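Local atomic coordinates of ankyrin repeat domain protein (Legionella pneumophila subsp. pneumophila, PDB entry 6MCA), a protein that is an effector secreted into host cells, AnkH, that interacts with LARP7 of the host 7SK snRNP complex and combines ankyrin repeats with a cysteine protease-like region. Residues Ala71-Asn82 and Met103-Asp113; Asn115-Val126 and Gly144-Ile154. All coordinates share one frame; numbering follows the deposited sequence. Where two conformers were deposited one is given.

Contact 1 (Ala71-Asn82 and Met103-Asp113); sequences AEQLIARKVDIN and MTKLLLTYGAD
Ile75 and Ile81 reach across to Leu106, Leu107 and Tyr110, and the apolar packing is tight here. Ile75 uses both branches: its CD1 meets Leu106 tip to tip, 3.8 Å from Leu106 CG, while CG2, anti to the backbone N, lies over one face of the Tyr110 ring in a CH-pi contact, 3.9 Å from the centroid and offset toward the rim. Ile81 enters from the loop that follows helix 68-76, its CG1 3.9 Å from Leu107 CD2 and its CD1 3.6 Å from Tyr110 CB. At the other end Ala71 CB rests against the sulfur of Met103, whose bent chain brings SD within 3.9 Å.

Toward solvent the packing thins: Glu72 lays only its CG across Leu106, and Tyr110 itself is largely exposed.

Along the loops, Asn82 makes the contact polar: OD1 accepts from Asp113 N at 2.9 Å, nearly straight at 165°, and ND2 donates to Gly111 O at 3.2 Å. The two bonds fix the rotation of the amide, and Asp80 OD1, accepting from Asn82 N in an Asx turn, steadies its backbone.

Helices 68-76 and 101-109 run nearly parallel, their short segments at 6° and 11.2 Å apart, consistent with the side-by-side helices of an ankyrin stack. Helix 58-65 meets Ala71 and Ile81, helix 91-97 lies against Met103, and helix 134-142 continues the stack beyond Thr104 and Leu108.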
loop_
_atom_site.group_PDB
_atom_site.type_symbol
_atom_site.label_atom_id
_atom_site.label_comp_id
_atom_site.label_asym_id
_atom_site.label_seq_id
_atom_site.Cartn_x
_atom_site.Cartn_y
_atom_site.Cartn_z
ATOM N N ALA A 71 -22.366 8.370 -18.112
ATOM C CA ALA A 71 -22.748 7.616 -16.922
ATOM C C ALA A 71 -24.218 7.832 -16.582
ATOM O O ALA A 71 -24.908 6.895 -16.165
ATOM C CB ALA A 71 -21.857 8.006 -15.743
ATOM N N GLU A 72 -24.713 9.061 -16.750
ATOM C CA GLU A 72 -26.135 9.324 -16.554
ATOM C C GLU A 72 -26.974 8.529 -17.543
ATOM O O GLU A 72 -28.012 7.963 -17.176
ATOM C CB GLU A 72 -26.424 10.818 -16.698
ATOM C CG GLU A 72 -25.873 11.684 -15.582
ATOM C CD GLU A 72 -25.963 13.164 -15.903
ATOM O OE1 GLU A 72 -25.858 13.985 -14.968
ATOM O OE2 GLU A 72 -26.145 13.505 -17.092
ATOM N N GLN A 73 -26.542 8.484 -18.805
ATOM C CA GLN A 73 -27.240 7.675 -19.800
ATOM C C GLN A 73 -27.282 6.210 -19.383
ATOM O O GLN A 73 -28.332 5.561 -19.452
ATOM C CB GLN A 73 -26.570 7.826 -21.166
ATOM C CG GLN A 73 -26.743 9.194 -21.794
ATOM C CD GLN A 73 -28.198 9.553 -22.007
ATOM O OE1 GLN A 73 -28.980 8.753 -22.520
ATOM N NE2 GLN A 73 -28.571 10.765 -21.613
ATOM N N LEU A 74 -26.144 5.676 -18.933
ATOM C CA LEU A 74 -26.085 4.269 -18.540
ATOM C C LEU A 74 -26.969 3.988 -17.331
ATOM O O LEU A 74 -27.634 2.946 -17.268
ATOM C CB LEU A 74 -24.640 3.868 -18.250
ATOM C CG LEU A 74 -23.726 3.762 -19.471
ATOM C CD1 LEU A 74 -22.283 3.597 -19.036
ATOM C CD2 LEU A 74 -24.156 2.604 -20.357
ATOM N N ILE A 75 -26.985 4.899 -16.357
ATOM C CA ILE A 75 -27.832 4.718 -15.182
ATOM C C ILE A 75 -29.302 4.782 -15.572
ATOM O O ILE A 75 -30.136 4.047 -15.029
ATOM C CB ILE A 75 -27.478 5.760 -14.105
ATOM C CG1 ILE A 75 -26.085 5.481 -13.536
ATOM C CG2 ILE A 75 -28.513 5.764 -12.990
ATOM C CD1 ILE A 75 -25.505 6.635 -12.751
ATOM N N ALA A 76 -29.643 5.651 -16.528
ATOM C CA ALA A 76 -31.011 5.701 -17.034
ATOM C C ALA A 76 -31.435 4.367 -17.632
ATOM O O ALA A 76 -32.606 3.985 -17.531
ATOM C CB ALA A 76 -31.150 6.817 -18.069
ATOM N N ARG A 77 -30.509 3.645 -18.256
ATOM C CA ARG A 77 -30.800 2.328 -18.799
ATOM C C ARG A 77 -30.620 1.223 -17.761
ATOM O O ARG A 77 -30.504 0.048 -18.129
ATOM C CB ARG A 77 -29.941 2.080 -20.039
ATOM C CG ARG A 77 -30.092 3.195 -21.072
ATOM C CD ARG A 77 -29.210 2.996 -22.289
ATOM N NE ARG A 77 -29.995 2.902 -23.517
ATOM C CZ ARG A 77 -30.362 3.948 -24.249
ATOM N NH1 ARG A 77 -31.075 3.770 -25.354
ATOM N NH2 ARG A 77 -30.020 5.173 -23.875
ATOM N N LYS A 78 -30.591 1.587 -16.475
ATOM C CA LYS A 78 -30.646 0.643 -15.353
ATOM C C LYS A 78 -29.533 -0.405 -15.406
ATOM O O LYS A 78 -29.771 -1.606 -15.257
ATOM C CB LYS A 78 -32.022 -0.023 -15.265
ATOM C CG LYS A 78 -33.034 0.742 -14.417
ATOM C CD LYS A 78 -33.502 2.014 -15.107
ATOM N N VAL A 79 -28.297 0.064 -15.595
ATOM C CA VAL A 79 -27.157 -0.832 -15.446
ATOM C C VAL A 79 -26.945 -1.155 -13.969
ATOM O O VAL A 79 -27.395 -0.435 -13.068
ATOM C CB VAL A 79 -25.886 -0.226 -16.065
ATOM C CG1 VAL A 79 -26.087 0.042 -17.548
ATOM C CG2 VAL A 79 -25.490 1.046 -15.331
ATOM N N ASP A 80 -26.256 -2.267 -13.719
ATOM C CA ASP A 80 -25.888 -2.632 -12.356
ATOM C C ASP A 80 -24.846 -1.640 -11.853
ATOM O O ASP A 80 -23.678 -1.695 -12.253
ATOM C CB ASP A 80 -25.360 -4.064 -12.313
ATOM C CG ASP A 80 -25.069 -4.544 -10.898
ATOM O OD1 ASP A 80 -25.195 -3.745 -9.944
ATOM O OD2 ASP A 80 -24.715 -5.731 -10.738
ATOM N N ILE A 81 -25.266 -0.733 -10.969
ATOM C CA ILE A 81 -24.389 0.334 -10.503
ATOM C C ILE A 81 -23.307 -0.152 -9.551
ATOM O O ILE A 81 -22.412 0.625 -9.198
ATOM C CB ILE A 81 -25.223 1.449 -9.840
ATOM C CG1 ILE A 81 -24.551 2.809 -10.039
ATOM C CG2 ILE A 81 -25.450 1.151 -8.361
ATOM C CD1 ILE A 81 -25.480 3.980 -9.849
ATOM N N ASN A 82 -23.352 -1.418 -9.134
ATOM C CA ASN A 82 -22.366 -1.965 -8.210
ATOM C C ASN A 82 -21.552 -3.104 -8.814
ATOM O O ASN A 82 -20.827 -3.786 -8.079
ATOM C CB ASN A 82 -23.048 -2.441 -6.924
ATOM C CG ASN A 82 -23.526 -1.293 -6.058
ATOM O OD1 ASN A 82 -22.820 -0.302 -5.876
ATOM N ND2 ASN A 82 -24.732 -1.421 -5.518
ATOM N N MET A 103 -19.030 12.637 -9.958
ATOM C CA MET A 103 -19.290 11.241 -10.294
ATOM C C MET A 103 -19.627 10.427 -9.051
ATOM O O MET A 103 -20.522 9.574 -9.083
ATOM C CB MET A 103 -18.086 10.642 -11.021
ATOM C CG MET A 103 -18.286 9.207 -11.484
ATOM S SD MET A 103 -19.318 9.076 -12.957
ATOM C CE MET A 103 -18.317 9.966 -14.146
ATOM N N THR A 104 -18.922 10.678 -7.944
ATOM C CA THR A 104 -19.217 9.974 -6.701
ATOM C C THR A 104 -20.630 10.279 -6.221
ATOM O O THR A 104 -21.356 9.376 -5.790
ATOM C CB THR A 104 -18.196 10.349 -5.626
ATOM O OG1 THR A 104 -16.875 10.037 -6.086
ATOM C CG2 THR A 104 -18.470 9.589 -4.335
ATOM N N LYS A 105 -21.039 11.548 -6.294
ATOM C CA LYS A 105 -22.386 11.920 -5.880
ATOM C C LYS A 105 -23.436 11.290 -6.786
ATOM O O LYS A 105 -24.470 10.809 -6.305
ATOM C CB LYS A 105 -22.527 13.443 -5.868
ATOM C CG LYS A 105 -23.799 13.951 -5.210
ATOM C CD LYS A 105 -23.933 15.458 -5.370
ATOM C CE LYS A 105 -25.222 15.971 -4.749
ATOM N NZ LYS A 105 -25.439 17.415 -5.044
ATOM N N LEU A 106 -23.187 11.278 -8.098
ATOM C CA LEU A 106 -24.114 10.638 -9.026
ATOM C C LEU A 106 -24.266 9.155 -8.711
ATOM O O LEU A 106 -25.383 8.626 -8.681
ATOM C CB LEU A 106 -23.637 10.834 -10.464
ATOM C CG LEU A 106 -24.361 9.993 -11.519
ATOM C CD1 LEU A 106 -25.826 10.393 -11.622
ATOM C CD2 LEU A 106 -23.671 10.098 -12.870
ATOM N N LEU A 107 -23.147 8.468 -8.469
ATOM C CA LEU A 107 -23.209 7.040 -8.176
ATOM C C LEU A 107 -23.928 6.776 -6.858
ATOM O O LEU A 107 -24.772 5.875 -6.775
ATOM C CB LEU A 107 -21.800 6.449 -8.151
ATOM C CG LEU A 107 -21.079 6.411 -9.500
ATOM C CD1 LEU A 107 -19.656 5.904 -9.336
ATOM C CD2 LEU A 107 -21.846 5.555 -10.495
ATOM N N LEU A 108 -23.613 7.553 -5.818
ATOM C CA LEU A 108 -24.257 7.358 -4.523
ATOM C C LEU A 108 -25.749 7.663 -4.584
ATOM O O LEU A 108 -26.535 7.043 -3.857
ATOM C CB LEU A 108 -23.584 8.231 -3.465
ATOM C CG LEU A 108 -22.188 7.808 -3.005
ATOM C CD1 LEU A 108 -21.563 8.886 -2.135
ATOM C CD2 LEU A 108 -22.248 6.482 -2.263
ATOM N N THR A 109 -26.154 8.607 -5.437
ATOM C CA THR A 109 -27.569 8.946 -5.552
ATOM C C THR A 109 -28.389 7.751 -6.024
ATOM O O THR A 109 -29.518 7.542 -5.564
ATOM C CB THR A 109 -27.746 10.127 -6.506
ATOM O OG1 THR A 109 -27.054 11.270 -5.988
ATOM C CG2 THR A 109 -29.220 10.469 -6.676
ATOM N N TYR A 110 -27.833 6.943 -6.926
ATOM C CA TYR A 110 -28.566 5.848 -7.549
ATOM C C TYR A 110 -28.137 4.480 -7.023
ATOM O O TYR A 110 -28.213 3.482 -7.741
ATOM C CB TYR A 110 -28.422 5.915 -9.069
ATOM C CG TYR A 110 -29.118 7.114 -9.676
ATOM C CD1 TYR A 110 -28.462 8.332 -9.803
ATOM C CD2 TYR A 110 -30.435 7.033 -10.108
ATOM C CE1 TYR A 110 -29.095 9.432 -10.351
ATOM C CE2 TYR A 110 -31.076 8.127 -10.658
ATOM C CZ TYR A 110 -30.401 9.324 -10.778
ATOM O OH TYR A 110 -31.035 10.415 -11.324
ATOM N N GLY A 111 -27.682 4.421 -5.777
ATOM C CA GLY A 111 -27.548 3.163 -5.073
ATOM C C GLY A 111 -26.171 2.540 -5.006
ATOM O O GLY A 111 -26.075 1.350 -4.685
ATOM N N ALA A 112 -25.107 3.290 -5.288
ATOM C CA ALA A 112 -23.765 2.737 -5.158
ATOM C C ALA A 112 -23.459 2.447 -3.694
ATOM O O ALA A 112 -23.632 3.311 -2.830
ATOM C CB ALA A 112 -22.727 3.697 -5.737
ATOM N N ASP A 113 -23.013 1.229 -3.418
ATOM C CA ASP A 113 -22.722 0.798 -2.055
ATOM C C ASP A 113 -21.515 1.553 -1.511
ATOM O O ASP A 113 -20.395 1.332 -1.993
ATOM C CB ASP A 113 -22.468 -0.710 -2.029
ATOM C CG ASP A 113 -22.221 -1.242 -0.627
ATOM O OD1 ASP A 113 -22.456 -0.501 0.351
ATOM O OD2 ASP A 113 -21.791 -2.409 -0.503
HETATM O O HOH W 1 -20.022 0.505 -4.622
#

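Contact 2 (Asn115-Val126 and Gly144-Ile154); sequences NAYTRNGLCVLV and GAKLDFALDFI
Phe149 turns an edge to the face of Tyr117 in an offset edge-to-face pair, with the planes at 85° and the centroids 5.5 Å apart. Its CD2 also lies 3.5 Å from Cys123 CB, and the Cys123 sulfur sits obliquely to the ring. Phe153, one turn further along helix 147-162, is held differently: Leu122 CA stands over the centre of one face, 4.1 Å from the centroid, Leu122 CD1 touches CE2, and Asn120 O lies at the ring edge. Both phenylalanines carry CG anti to the backbone N and push their rings into the loop 115-126. Gly121, at a positive phi suited to glycine, leaves its carbonyl near both rings.

Next to Phe149 on the helix, Ala150 CB fits among Cys123 SG, Leu125 CB and Val126 CG2. Leu125 points its CD1 at Ala145 CB, 3.6 Å away, while Val126 CG1 and Ile154 CG1 lie alongside each other, their side chains running opposite ways.

Asn115 bridges the far end. Its OD1 accepts from Lys146 N at 2.9 Å, in the carbonyl plane and on a lone pair; its ND2 donates to Gly144 O at 3.0 Å, leaving in the amide plane but arriving above that of the carbonyl. A water donates to both Asn115 OD1 and Lys146 O, adding a second link.

Two kinds of chemistry thus divide the work. Apolar and aromatic groups bury the helix face against the loop, while one asparagine amide, gripped through both its oxygen and its nitrogen, ties the loop at Asn115 to the one at Gly144-Lys146 and leaves little doubt about which end of the amide is which.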
loop_
_atom_site.group_PDB
_atom_site.type_symbol
_atom_site.label_atom_id
_atom_site.label_comp_id
_atom_site.label_asym_id
_atom_site.label_seq_id
_atom_site.Cartn_x
_atom_site.Cartn_y
_atom_site.Cartn_z
ATOM N N ASN A 115 -19.922 1.124 1.162
ATOM C CA ASN A 115 -19.068 0.263 1.973
ATOM C C ASN A 115 -18.579 -0.954 1.197
ATOM O O ASN A 115 -18.155 -1.942 1.805
ATOM C CB ASN A 115 -19.801 -0.175 3.241
ATOM C CG ASN A 115 -20.049 0.977 4.194
ATOM O OD1 ASN A 115 -19.124 1.475 4.837
ATOM N ND2 ASN A 115 -21.302 1.407 4.292
ATOM N N ALA A 116 -18.634 -0.907 -0.131
ATOM C CA ALA A 116 -18.110 -1.999 -0.935
ATOM C C ALA A 116 -16.597 -2.082 -0.782
ATOM O O ALA A 116 -15.911 -1.063 -0.664
ATOM C CB ALA A 116 -18.481 -1.808 -2.405
ATOM N N TYR A 117 -16.078 -3.306 -0.768
ATOM C CA TYR A 117 -14.645 -3.532 -0.664
ATOM C C TYR A 117 -14.192 -4.443 -1.796
ATOM O O TYR A 117 -14.971 -5.222 -2.350
ATOM C CB TYR A 117 -14.251 -4.132 0.696
ATOM C CG TYR A 117 -15.086 -5.309 1.149
ATOM C CD1 TYR A 117 -16.329 -5.121 1.743
ATOM C CD2 TYR A 117 -14.623 -6.610 0.999
ATOM C CE1 TYR A 117 -17.090 -6.196 2.164
ATOM C CE2 TYR A 117 -15.377 -7.690 1.418
ATOM C CZ TYR A 117 -16.609 -7.478 1.999
ATOM O OH TYR A 117 -17.363 -8.550 2.417
ATOM N N THR A 118 -12.911 -4.327 -2.134
ATOM C CA THR A 118 -12.343 -5.058 -3.254
ATOM C C THR A 118 -11.979 -6.481 -2.836
ATOM O O THR A 118 -12.238 -6.919 -1.711
ATOM C CB THR A 118 -11.123 -4.322 -3.802
ATOM O OG1 THR A 118 -10.065 -4.369 -2.838
ATOM C CG2 THR A 118 -11.467 -2.871 -4.100
ATOM N N ARG A 119 -11.356 -7.209 -3.768
ATOM C CA ARG A 119 -10.995 -8.602 -3.530
ATOM C C ARG A 119 -10.057 -8.751 -2.338
ATOM O O ARG A 119 -10.109 -9.765 -1.631
ATOM C CB ARG A 119 -10.358 -9.186 -4.793
ATOM C CG ARG A 119 -9.924 -10.636 -4.693
ATOM C CD ARG A 119 -9.348 -11.098 -6.021
ATOM N NE ARG A 119 -8.360 -10.150 -6.531
ATOM C CZ ARG A 119 -7.953 -10.100 -7.795
ATOM N NH1 ARG A 119 -8.449 -10.944 -8.689
ATOM N NH2 ARG A 119 -7.050 -9.202 -8.167
ATOM N N ASN A 120 -9.204 -7.759 -2.094
ATOM C CA ASN A 120 -8.288 -7.776 -0.961
ATOM C C ASN A 120 -8.912 -7.229 0.316
ATOM O O ASN A 120 -8.244 -7.214 1.355
ATOM C CB ASN A 120 -7.025 -6.978 -1.293
ATOM C CG ASN A 120 -6.240 -7.579 -2.440
ATOM O OD1 ASN A 120 -6.218 -8.796 -2.623
ATOM N ND2 ASN A 120 -5.590 -6.725 -3.222
ATOM N N GLY A 121 -10.165 -6.786 0.267
ATOM C CA GLY A 121 -10.805 -6.196 1.426
ATOM C C GLY A 121 -10.639 -4.701 1.553
ATOM O O GLY A 121 -10.852 -4.159 2.643
ATOM N N LEU A 122 -10.268 -4.014 0.475
ATOM C CA LEU A 122 -10.029 -2.576 0.499
ATOM C C LEU A 122 -11.335 -1.860 0.174
ATOM O O LEU A 122 -11.842 -1.959 -0.948
ATOM C CB LEU A 122 -8.927 -2.207 -0.491
ATOM C CG LEU A 122 -8.317 -0.807 -0.410
ATOM C CD1 LEU A 122 -6.830 -0.866 -0.716
ATOM C CD2 LEU A 122 -9.022 0.145 -1.363
ATOM N N CYS A 123 -11.876 -1.134 1.150
ATOM C CA CYS A 123 -13.167 -0.487 0.988
ATOM C C CYS A 123 -13.013 0.869 0.299
ATOM O O CYS A 123 -11.908 1.332 0.009
ATOM C CB CYS A 123 -13.867 -0.347 2.339
ATOM S SG CYS A 123 -13.191 0.922 3.430
ATOM N N VAL A 124 -14.154 1.516 0.043
ATOM C CA VAL A 124 -14.181 2.745 -0.746
ATOM C C VAL A 124 -13.433 3.875 -0.048
ATOM O O VAL A 124 -12.839 4.736 -0.706
ATOM C CB VAL A 124 -15.646 3.128 -1.046
ATOM C CG1 VAL A 124 -15.726 4.442 -1.809
ATOM C CG2 VAL A 124 -16.335 2.016 -1.822
ATOM N N LEU A 125 -13.432 3.885 1.286
ATOM C CA LEU A 125 -12.871 4.998 2.046
ATOM C C LEU A 125 -11.352 4.951 2.182
ATOM O O LEU A 125 -10.763 5.955 2.592
ATOM C CB LEU A 125 -13.488 5.037 3.447
ATOM C CG LEU A 125 -14.759 5.857 3.671
ATOM C CD1 LEU A 125 -15.287 5.612 5.075
ATOM C CD2 LEU A 125 -14.498 7.336 3.446
ATOM N N VAL A 126 -10.712 3.827 1.849
ATOM C CA VAL A 126 -9.310 3.620 2.219
ATOM C C VAL A 126 -8.415 4.682 1.588
ATOM O O VAL A 126 -7.621 5.340 2.273
ATOM C CB VAL A 126 -8.859 2.201 1.830
ATOM C CG1 VAL A 126 -7.341 2.096 1.871
ATOM C CG2 VAL A 126 -9.495 1.175 2.754
ATOM N N GLY A 144 -23.480 6.930 4.145
ATOM C CA GLY A 144 -23.439 5.745 4.979
ATOM C C GLY A 144 -22.108 5.031 5.108
ATOM O O GLY A 144 -22.073 3.937 5.684
ATOM N N ALA A 145 -21.014 5.600 4.606
ATOM C CA ALA A 145 -19.723 4.932 4.703
ATOM C C ALA A 145 -19.250 4.873 6.152
ATOM O O ALA A 145 -19.396 5.836 6.911
ATOM C CB ALA A 145 -18.686 5.647 3.838
ATOM N N LYS A 146 -18.680 3.731 6.535
ATOM C CA LYS A 146 -18.210 3.497 7.896
ATOM C C LYS A 146 -16.689 3.604 7.930
ATOM O O LYS A 146 -15.991 2.835 7.261
ATOM C CB LYS A 146 -18.670 2.130 8.402
ATOM C CG LYS A 146 -20.167 1.885 8.264
ATOM C CD LYS A 146 -20.975 2.897 9.063
ATOM C CE LYS A 146 -22.459 2.560 9.042
ATOM N NZ LYS A 146 -23.272 3.562 9.788
ATOM N N LEU A 147 -16.182 4.548 8.729
ATOM C CA LEU A 147 -14.753 4.854 8.731
ATOM C C LEU A 147 -13.926 3.754 9.389
ATOM O O LEU A 147 -12.758 3.552 9.021
ATOM C CB LEU A 147 -14.519 6.189 9.441
ATOM C CG LEU A 147 -13.093 6.736 9.508
ATOM C CD1 LEU A 147 -12.534 6.921 8.113
ATOM C CD2 LEU A 147 -13.059 8.047 10.278
ATOM N N ASP A 148 -14.507 3.039 10.357
ATOM C CA ASP A 148 -13.741 2.048 11.106
ATOM C C ASP A 148 -13.231 0.930 10.208
ATOM O O ASP A 148 -12.139 0.404 10.441
ATOM C CB ASP A 148 -14.590 1.474 12.240
ATOM C CG ASP A 148 -14.694 2.419 13.422
ATOM O OD1 ASP A 148 -13.760 3.222 13.626
ATOM O OD2 ASP A 148 -15.710 2.357 14.147
ATOM N N PHE A 149 -13.995 0.558 9.179
ATOM C CA PHE A 149 -13.538 -0.461 8.238
ATOM C C PHE A 149 -12.236 -0.037 7.563
ATOM O O PHE A 149 -11.256 -0.795 7.539
ATOM C CB PHE A 149 -14.633 -0.726 7.203
ATOM C CG PHE A 149 -14.382 -1.923 6.330
ATOM C CD1 PHE A 149 -13.470 -2.899 6.698
ATOM C CD2 PHE A 149 -15.070 -2.073 5.138
ATOM C CE1 PHE A 149 -13.246 -3.996 5.889
ATOM C CE2 PHE A 149 -14.852 -3.167 4.326
ATOM C CZ PHE A 149 -13.938 -4.130 4.702
ATOM N N ALA A 150 -12.209 1.178 7.012
ATOM C CA ALA A 150 -11.007 1.670 6.347
ATOM C C ALA A 150 -9.844 1.780 7.324
ATOM O O ALA A 150 -8.716 1.373 7.014
ATOM C CB ALA A 150 -11.289 3.022 5.690
ATOM N N LEU A 151 -10.101 2.333 8.515
ATOM C CA LEU A 151 -9.028 2.486 9.495
ATOM C C LEU A 151 -8.446 1.137 9.897
ATOM O O LEU A 151 -7.222 0.982 9.986
ATOM C CB LEU A 151 -9.537 3.240 10.723
ATOM C CG LEU A 151 -9.926 4.705 10.519
ATOM C CD1 LEU A 151 -10.245 5.362 11.854
ATOM C CD2 LEU A 151 -8.826 5.461 9.792
ATOM N N ASP A 152 -9.308 0.142 10.130
ATOM C CA ASP A 152 -8.834 -1.172 10.544
ATOM C C ASP A 152 -8.067 -1.861 9.425
ATOM O O ASP A 152 -7.045 -2.507 9.681
ATOM C CB ASP A 152 -10.008 -2.037 11.000
ATOM C CG ASP A 152 -10.674 -1.502 12.253
ATOM O OD1 ASP A 152 -10.013 -0.754 13.006
ATOM O OD2 ASP A 152 -11.858 -1.825 12.483
ATOM N N PHE A 153 -8.537 -1.738 8.179
ATOM C CA PHE A 153 -7.792 -2.310 7.061
ATOM C C PHE A 153 -6.402 -1.692 6.964
ATOM O O PHE A 153 -5.397 -2.408 6.847
ATOM C CB PHE A 153 -8.560 -2.112 5.752
ATOM C CG PHE A 153 -7.814 -2.588 4.533
ATOM C CD1 PHE A 153 -7.918 -3.903 4.113
ATOM C CD2 PHE A 153 -7.009 -1.722 3.810
ATOM C CE1 PHE A 153 -7.232 -4.348 2.997
ATOM C CE2 PHE A 153 -6.318 -2.161 2.694
ATOM C CZ PHE A 153 -6.433 -3.474 2.286
ATOM N N ILE A 154 -6.329 -0.359 7.008
ATOM C CA ILE A 154 -5.042 0.324 6.895
ATOM C C ILE A 154 -4.110 -0.108 8.019
ATOM O O ILE A 154 -2.939 -0.433 7.789
ATOM C CB ILE A 154 -5.244 1.850 6.890
ATOM C CG1 ILE A 154 -6.017 2.283 5.643
ATOM C CG2 ILE A 154 -3.901 2.567 6.975
ATOM C CD1 ILE A 154 -6.531 3.707 5.709
HETATM O O HOH W 2 -16.268 1.560 4.732
#

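Overall arrangement
Contacts 1 and 2 follow one another along the chain and along the ankyrin stack, with centres about 20 Å apart on the same side of the chain's centre. They touch directly where Asp113 O packs against Val124 CG2 at 4.1 Å, and Asp113 OD1 accepts from Asn115 N, tying the end of one to the start of the next. Both use an asparagine amide to join adjacent loops. The centre of contact 1 lies about 28 Å from the centre of the chain, that of contact 2 about 14 Å, where Phe190 meets Phe153 and Arg406 pairs with Asp152, linking the repeats to the rest of the protein. A tartrate, probably from crystallisation, binds the turn at Thr118 and Asn120.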